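Local atomic coordinates of toll-like receptor 13 (Mus musculus, PDB entry 4Z0C), a protein that recognises and binds bacterial 23S rRNA as an innate immune receptor and signals through MYD88 and TRAF6 to activate NF-kappa-B. Residues Lys403-Ala408 and Thr421-Leu426. Numbering follows the deposited sequence.
Sequences KELNLA and TQFPNL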
# COMPACT_ATOMS: atom_id res chain seq x y z
N LYS A 403 13.86 20.81 21.16
CA LYS A 403 13.37 19.57 21.73
C LYS A 403 12.53 18.84 20.70
O LYS A 403 12.48 17.61 20.68
CB LYS A 403 12.56 19.83 23.00
CG LYS A 403 13.36 20.59 24.06
CD LYS A 403 12.52 21.04 25.27
CE LYS A 403 12.54 19.99 26.36
NZ LYS A 403 11.96 20.49 27.64
N GLU A 404 11.90 19.60 19.82
CA GLU A 404 11.04 18.99 18.81
C GLU A 404 11.20 19.62 17.43
O GLU A 404 11.03 20.83 17.27
CB GLU A 404 9.57 19.05 19.25
CG GLU A 404 8.64 18.54 18.16
CD GLU A 404 7.22 18.26 18.63
OE1 GLU A 404 6.35 18.07 17.75
OE2 GLU A 404 6.99 18.22 19.87
N LEU A 405 11.47 18.79 16.42
CA LEU A 405 11.60 19.24 15.03
C LEU A 405 10.58 18.52 14.16
O LEU A 405 10.55 17.29 14.10
CB LEU A 405 13.03 19.01 14.51
CG LEU A 405 13.38 19.36 13.05
CD1 LEU A 405 13.15 20.86 12.72
CD2 LEU A 405 14.81 18.95 12.68
N ASN A 406 9.71 19.28 13.52
CA ASN A 406 8.71 18.69 12.63
C ASN A 406 9.01 19.01 11.16
O ASN A 406 8.91 20.17 10.72
CB ASN A 406 7.31 19.18 12.99
CG ASN A 406 6.21 18.48 12.20
OD1 ASN A 406 6.46 17.50 11.49
ND2 ASN A 406 4.99 18.99 12.29
N LEU A 407 9.37 17.96 10.42
CA LEU A 407 9.71 18.02 9.01
C LEU A 407 8.79 17.12 8.19
O LEU A 407 9.13 16.71 7.10
CB LEU A 407 11.15 17.53 8.83
CG LEU A 407 12.23 18.50 9.31
CD1 LEU A 407 13.55 17.77 9.42
CD2 LEU A 407 12.37 19.60 8.28
N ALA A 408 7.60 16.83 8.71
CA ALA A 408 6.67 15.95 8.04
C ALA A 408 6.16 16.51 6.72
O ALA A 408 5.94 17.70 6.59
CB ALA A 408 5.49 15.63 8.95
N THR A 421 23.56 17.25 13.82
CA THR A 421 24.62 17.48 14.79
C THR A 421 24.29 18.62 15.76
O THR A 421 24.84 18.69 16.86
CB THR A 421 25.92 17.79 14.05
OG1 THR A 421 26.20 16.70 13.16
CG2 THR A 421 27.09 17.97 15.01
N GLN A 422 23.40 19.51 15.35
CA GLN A 422 23.12 20.70 16.12
C GLN A 422 21.98 20.56 17.14
O GLN A 422 21.60 21.54 17.81
CB GLN A 422 22.82 21.85 15.15
CG GLN A 422 23.89 22.02 14.11
CD GLN A 422 25.20 22.43 14.74
OE1 GLN A 422 25.30 23.48 15.36
NE2 GLN A 422 26.21 21.57 14.60
N PHE A 423 21.46 19.35 17.30
CA PHE A 423 20.29 19.15 18.17
C PHE A 423 20.52 18.17 19.31
O PHE A 423 19.78 17.20 19.43
CB PHE A 423 19.10 18.67 17.34
CG PHE A 423 18.82 19.52 16.13
CD1 PHE A 423 18.80 20.89 16.22
CD2 PHE A 423 18.59 18.93 14.89
CE1 PHE A 423 18.56 21.67 15.09
CE2 PHE A 423 18.35 19.71 13.77
CZ PHE A 423 18.33 21.07 13.87
N PRO A 424 21.51 18.43 20.19
CA PRO A 424 21.79 17.45 21.26
C PRO A 424 20.64 17.21 22.24
O PRO A 424 20.68 16.20 22.94
CB PRO A 424 22.99 18.07 21.99
CG PRO A 424 22.94 19.54 21.65
CD PRO A 424 22.42 19.58 20.25
N ASN A 425 19.64 18.10 22.29
CA ASN A 425 18.51 17.96 23.21
C ASN A 425 17.22 17.52 22.55
O ASN A 425 16.18 17.50 23.19
CB ASN A 425 18.24 19.28 23.93
CG ASN A 425 19.23 19.56 25.02
OD1 ASN A 425 19.30 18.83 26.01
ND2 ASN A 425 20.05 20.61 24.83
N LEU A 426 17.26 17.21 21.26
CA LEU A 426 16.05 16.82 20.55
C LEU A 426 15.42 15.61 21.23
O LEU A 426 16.12 14.72 21.72
CB LEU A 426 16.37 16.49 19.10
CG LEU A 426 15.24 16.80 18.11
CD1 LEU A 426 14.92 18.32 18.09
CD2 LEU A 426 15.60 16.29 16.72
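Leu405 and Phe423 meet in the leucine-rich-repeat solenoid that forms the receptor's ectodomain, and they illustrate how one coil passes into another: the strand of one repeat meets the returning loop that leads into the next, and a leucine from the strand and a phenylalanine from the loop both contribute to the hydrophobic interior. The branch that touches is CD2 of Leu405, which lies 3.8 Å from CE2 of Phe423 and approaches the ring obliquely, the two side chains crossing at about a right angle. The CB of Leu405 already leads toward the loop, and with CG anti to the backbone N (chi1 177°) the branch carries CD2 to the ring. Leu426, already in the next repeat, makes the second apolar contact. Its CD1 comes within 4.1 Å of Leu405 CB and also packs on main chain, 3.6 Å from Lys403 C, where the strand is about to begin.

A type I beta turn from Phe423 to Leu426, closed by the 3.1 Å bond from Leu426 N to Phe423 O, returns the chain toward the level of Lys403. There Leu426 CA lies 4.0 Å from Lys403 CA. Gln422 CB lies over one face of the Phe423 ring, offset toward its rim. Asn425 ties the turn to its surroundings, with ND2 bonded to Phe400 O and OD1 to Lys449 NZ. Leu405 continues the interior leucine column by touching Leu381 and Leu429 in the flanking parallel strands. Where the strand ends, Asn406 forms an Asx turn: Ala408 N donates to Asn406 OD1 over 3.1 Å, from above the carbonyl plane.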